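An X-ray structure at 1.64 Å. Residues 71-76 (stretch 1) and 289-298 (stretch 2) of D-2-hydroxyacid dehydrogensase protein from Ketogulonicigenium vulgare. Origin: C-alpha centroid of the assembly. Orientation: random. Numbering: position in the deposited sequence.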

ATOM      1  N   ILE A  71      12.671  13.288  11.112  1.00  8.14           N
ATOM      2  CA  ILE A  71      12.702  12.481   9.903  1.00  8.17           C
ATOM      3  C   ILE A  71      11.291  12.473   9.346  1.00  9.53           C
ATOM      4  O   ILE A  71      10.360  12.028  10.017  1.00  9.28           O
ATOM      5  N   SER A  72      11.139  12.996   8.134  1.00  9.50           N
ATOM      6  CA  SER A  72       9.850  13.052   7.469  1.00  8.40           C
ATOM      7  C   SER A  72       9.821  12.034   6.339  1.00  8.85           C
ATOM      8  O   SER A  72      10.689  12.031   5.458  1.00  8.74           O
ATOM      9  N   VAL A  73       8.826  11.152   6.400  1.00 10.31           N
ATOM     10  CA  VAL A  73       8.700  10.055   5.453  1.00  9.66           C
ATOM     11  C   VAL A  73       7.623  10.340   4.409  1.00  9.65           C
ATOM     12  O   VAL A  73       6.508  10.760   4.748  1.00 10.92           O
ATOM     13  N   TYR A  74       7.976  10.121   3.145  1.00 11.86           N
ATOM     14  CA  TYR A  74       7.024  10.147   2.035  1.00 10.86           C
ATOM     15  C   TYR A  74       6.390   8.759   1.955  1.00 12.39           C
ATOM     16  O   TYR A  74       7.065   7.785   1.625  1.00 15.31           O
ATOM     17  N   GLY A  75       5.103   8.674   2.284  1.00 12.95           N
ATOM     18  CA  GLY A  75       4.405   7.396   2.314  1.00 12.49           C
ATOM     19  C   GLY A  75       3.821   7.076   3.680  1.00 13.17           C
ATOM     20  O   GLY A  75       4.087   7.781   4.664  1.00 13.28           O
ATOM     21  N   VAL A  76       3.019   6.012   3.750  1.00 16.77           N
ATOM     22  CA  VAL A  76       2.374   5.602   5.000  1.00 17.89           C
ATOM     23  C   VAL A  76       3.308   4.838   5.940  1.00 19.98           C
ATOM     24  O   VAL A  76       3.419   5.158   7.130  1.00 18.47           O
ATOM     25  N   THR A 289      -3.454  11.916  -5.616  1.00  9.84           N
ATOM     26  CA  THR A 289      -2.950  11.299  -4.401  1.00  9.24           C
ATOM     27  C   THR A 289      -1.455  11.562  -4.218  1.00  9.47           C
ATOM     28  O   THR A 289      -1.020  11.947  -3.133  1.00  8.85           O
ATOM     29  N   ARG A 290      -0.682  11.380  -5.280  1.00  8.56           N
ATOM     30  CA  ARG A 290       0.755  11.589  -5.160  1.00 10.58           C
ATOM     31  C   ARG A 290       1.085  13.052  -4.855  1.00 10.01           C
ATOM     32  O   ARG A 290       1.957  13.334  -4.032  1.00  9.83           O
ATOM     33  N   LYS A 291       0.375  13.992  -5.475  1.00  9.61           N
ATOM     34  CA  LYS A 291       0.601  15.391  -5.115  1.00 12.68           C
ATOM     35  C   LYS A 291       0.264  15.653  -3.659  1.00 11.50           C
ATOM     36  O   LYS A 291       0.973  16.373  -2.966  1.00 10.86           O
ATOM     37  N   ALA A 292      -0.823  15.057  -3.185  1.00 10.84           N
ATOM     38  CA  ALA A 292      -1.216  15.250  -1.803  1.00  9.51           C
ATOM     39  C   ALA A 292      -0.188  14.664  -0.824  1.00  8.96           C
ATOM     40  O   ALA A 292       0.076  15.264   0.222  1.00 11.69           O
ATOM     41  N   MET A 293       0.382  13.508  -1.167  1.00 10.23           N
ATOM     42  CA  MET A 293       1.420  12.881  -0.341  1.00 10.23           C
ATOM     43  C   MET A 293       2.663  13.765  -0.259  1.00 10.65           C
ATOM     44  O   MET A 293       3.185  14.011   0.830  1.00 10.00           O
ATOM     45  N   GLY A 294       3.109  14.252  -1.415  1.00 10.66           N
ATOM     46  CA  GLY A 294       4.256  15.139  -1.492  1.00 10.22           C
ATOM     47  C   GLY A 294       4.022  16.434  -0.741  1.00 12.76           C
ATOM     48  O   GLY A 294       4.905  16.921  -0.037  1.00 12.12           O
ATOM     49  N   GLN A 295       2.825  16.996  -0.895  1.00 10.40           N
ATOM     50  CA  GLN A 295       2.451  18.221  -0.196  1.00 12.31           C
ATOM     51  C   GLN A 295       2.496  18.039   1.318  1.00 10.28           C
ATOM     52  O   GLN A 295       2.924  18.934   2.051  1.00 12.69           O
ATOM     53  N   LEU A 296       2.055  16.873   1.781  1.00 10.26           N
ATOM     54  CA  LEU A 296       2.018  16.568   3.206  1.00 10.00           C
ATOM     55  C   LEU A 296       3.426  16.418   3.778  1.00 10.73           C
ATOM     56  O   LEU A 296       3.719  16.910   4.871  1.00 12.63           O
ATOM     57  N   LEU A 297       4.287  15.726   3.040  1.00 10.92           N
ATOM     58  CA  LEU A 297       5.692  15.637   3.411  1.00 10.43           C
ATOM     59  C   LEU A 297       6.263  17.044   3.561  1.00 11.24           C
ATOM     60  O   LEU A 297       6.871  17.379   4.576  1.00 10.62           O
ATOM     61  N   ARG A 298       6.044  17.878   2.554  1.00 11.85           N
ATOM     62  CA  ARG A 298       6.594  19.221   2.608  1.00 11.49           C
ATOM     63  C   ARG A 298       5.957  20.053   3.724  1.00 12.98           C
ATOM     64  O   ARG A 298       6.653  20.807   4.407  1.00 12.93           O
TER

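The strand 71-74 and the helix 289-298 run almost exactly antiparallel, at 177°, with a closest axial approach of 8.1 Å. No direct hydrogen bond joins the two stretches, which bury 346 Å² in total by van der Waals packing, Tyr74 giving the largest single share (114 Å²); two waters add indirect polar links.

Along the helix, Thr289 lies out of reach, its nearest side-chain atom, Thr289 CG2, 7.5 Å from Tyr74 OH, although its carbonyl O accepts the backbone hydrogen bond from Met293 N at 2.9 Å. Arg290 is the first residue to make contact. Its CA-to-CB bond points sideways, and chi1 and chi2 are both m with chi3 t, a course that leaves Arg290 CD 3.9 Å from Tyr74 OH. The polar link is indirect. Tyr74 OH donates to water 1 at 2.5 Å, and that water donates to Arg290 O at 2.7 Å; water 2 donates to Tyr74 OH at 2.9 Å and accepts from Arg290 NH1 at 2.9 Å. The phenol is therefore donor to one water and acceptor from the other, while Arg290 O also receives the helical hydrogen bond from Gly294 N at 3.0 Å.

Lys291 points away and Ala292 is out of reach. Met293 points toward the strand in an m, t, p conformation, which places Met293 CE 3.6 Å from Tyr74 CE1 and 3.9 Å from Gly75 CA. The methyl thus touches both the aromatic ring and the backbone of the following glycine.

Gly294 brings the helix backbone itself against the tyrosine: Gly294 CA is 3.6 Å from Tyr74 CE2. An ideal CB here would lie sideways, 3.7 Å from Tyr74 CE2, a close approach but no severe overlap. Tyr74 leaves its strand sideways, yet with chi1 t and chi2 at -81° the end of its side chain comes nearer the helix.

Gln295 points away, and Leu296 is out of reach. Leu297 (chi1 t, chi2 p) points toward the strand and closes the contact at the other end. Its CD1 packs along the strand, 3.5 Å from Ser72 O, 3.8 Å from Ser72 CB and 3.7 Å from Tyr74 N, whereas Leu297 CD2 meets the edge of the Tyr74 ring, 4.2 Å from Tyr74 CD2. Ser72, chi1 m, also points toward the helix, but its hydroxyl is satisfied elsewhere in the structure. Val73, by contrast, points away.

The CA-to-CB bond of Arg298 points away from the strand; Arg298 NH2 makes a weak hydrogen bond to Gln295 OE1, at 3.0 Å and 134°.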

ATOM      1  CB  ILE A  71      13.158  11.035  10.180  1.00  9.17           C
ATOM      2  CG1 ILE A  71      14.566  11.031  10.780  1.00  9.60           C
ATOM      3  CG2 ILE A  71      13.136  10.222   8.890  1.00  9.60           C
ATOM      4  CD1 ILE A  71      15.005   9.683  11.349  1.00 12.07           C
ATOM      5  CB  SER A  72       9.551  14.471   6.971  1.00  9.47           C
ATOM      6  OG  SER A  72       9.200  15.306   8.056  1.00 10.17           O
ATOM      7  CB  VAL A  73       8.344   8.742   6.187  1.00  9.32           C
ATOM      8  CG1 VAL A  73       8.242   7.600   5.204  1.00 12.17           C
ATOM      9  CG2 VAL A  73       9.386   8.428   7.271  1.00 10.75           C
ATOM     10  CB  TYR A  74       7.780  10.478   0.747  1.00 12.10           C
ATOM     11  CG  TYR A  74       6.954  10.627  -0.515  1.00 14.36           C
ATOM     12  CD1 TYR A  74       6.536   9.512  -1.238  1.00 18.53           C
ATOM     13  CD2 TYR A  74       6.648  11.883  -1.018  1.00 16.00           C
ATOM     14  CE1 TYR A  74       5.806   9.648  -2.409  1.00 18.81           C
ATOM     15  CE2 TYR A  74       5.924  12.026  -2.185  1.00 14.59           C
ATOM     16  CZ  TYR A  74       5.506  10.913  -2.872  1.00 11.52           C
ATOM     17  OH  TYR A  74       4.790  11.081  -4.042  1.00 13.49           O
ATOM     18  CB  VAL A  76       1.144   4.706   4.740  1.00 23.28           C
ATOM     19  CG1 VAL A  76       0.498   4.307   6.048  1.00 24.21           C
ATOM     20  CG2 VAL A  76       0.136   5.420   3.857  1.00 19.57           C
ATOM     21  CB  THR A 289      -3.259   9.796  -4.363  1.00  8.56           C
ATOM     22  OG1 THR A 289      -4.640   9.628  -4.014  1.00 10.03           O
ATOM     23  CG2 THR A 289      -2.387   9.089  -3.333  1.00 10.21           C
ATOM     24  CB  ARG A 290       1.504  11.051  -6.380  1.00 10.39           C
ATOM     25  CG  ARG A 290       1.409   9.524  -6.524  1.00  9.53           C
ATOM     26  CD  ARG A 290       1.874   8.813  -5.261  1.00 12.56           C
ATOM     27  NE  ARG A 290       1.607   7.381  -5.335  1.00 12.79           N
ATOM     28  CZ  ARG A 290       2.381   6.507  -5.971  1.00 15.55           C
ATOM     29  NH1 ARG A 290       3.482   6.916  -6.590  1.00 15.59           N
ATOM     30  NH2 ARG A 290       2.054   5.219  -5.983  1.00 14.24           N
ATOM     31  CB  LYS A 291      -0.178  16.335  -6.032  1.00 13.04           C
ATOM     32  CG  LYS A 291       0.488  16.508  -7.370  1.00 15.69           C
ATOM     33  CD  LYS A 291      -0.214  17.533  -8.225  1.00 13.59           C
ATOM     34  CE  LYS A 291       0.464  17.616  -9.586  1.00 20.58           C
ATOM     35  NZ  LYS A 291      -0.139  18.669 -10.456  1.00 26.21           N
ATOM     36  CB  ALA A 292      -2.600  14.669  -1.553  1.00 12.14           C
ATOM     37  CB  MET A 293       1.773  11.495  -0.888  1.00 11.47           C
ATOM     38  CG  MET A 293       0.625  10.506  -0.755  1.00 15.77           C
ATOM     39  SD  MET A 293       1.005   8.916  -1.472  1.00 18.48           S
ATOM     40  CE  MET A 293       2.675   8.745  -0.854  1.00 10.49           C
ATOM     41  CB  GLN A 295       1.048  18.671  -0.624  1.00 11.79           C
ATOM     42  CG  GLN A 295       0.644  20.046  -0.091  1.00 12.66           C
ATOM     43  CD  GLN A 295       1.451  21.172  -0.712  1.00 17.12           C
ATOM     44  OE1 GLN A 295       1.435  21.368  -1.931  1.00 19.00           O
ATOM     45  NE2 GLN A 295       2.170  21.915   0.124  1.00 16.25           N
ATOM     46  CB  LEU A 296       1.193  15.299   3.432  1.00 11.32           C
ATOM     47  CG  LEU A 296       0.876  14.911   4.875  1.00 12.57           C
ATOM     48  CD1 LEU A 296       0.407  16.118   5.679  1.00 14.68           C
ATOM     49  CD2 LEU A 296      -0.178  13.800   4.883  1.00 15.02           C
ATOM     50  CB  LEU A 297       6.471  14.878   2.344  1.00  9.90           C
ATOM     51  CG  LEU A 297       7.992  14.914   2.516  1.00 10.96           C
ATOM     52  CD1 LEU A 297       8.488  13.778   3.404  1.00 12.77           C
ATOM     53  CD2 LEU A 297       8.669  14.865   1.161  1.00 14.01           C
ATOM     54  CB  ARG A 298       6.467  19.901   1.248  1.00 11.37           C
ATOM     55  CG  ARG A 298       7.316  19.229   0.184  1.00 11.33           C
ATOM     56  CD  ARG A 298       7.254  19.967  -1.141  1.00 14.89           C
ATOM     57  NE  ARG A 298       6.051  19.673  -1.924  1.00 14.92           N
ATOM     58  CZ  ARG A 298       5.061  20.535  -2.135  1.00 19.32           C
ATOM     59  NH1 ARG A 298       5.109  21.752  -1.610  1.00 18.95           N
ATOM     60  NH2 ARG A 298       4.024  20.183  -2.884  1.00 15.53           N
TER
HETATM   61  O   HOH W   1       4.489  13.438  -4.961  1.00 15.68           O
HETATM   62  O   HOH W   2       4.930   9.414  -6.453  1.00 18.42           O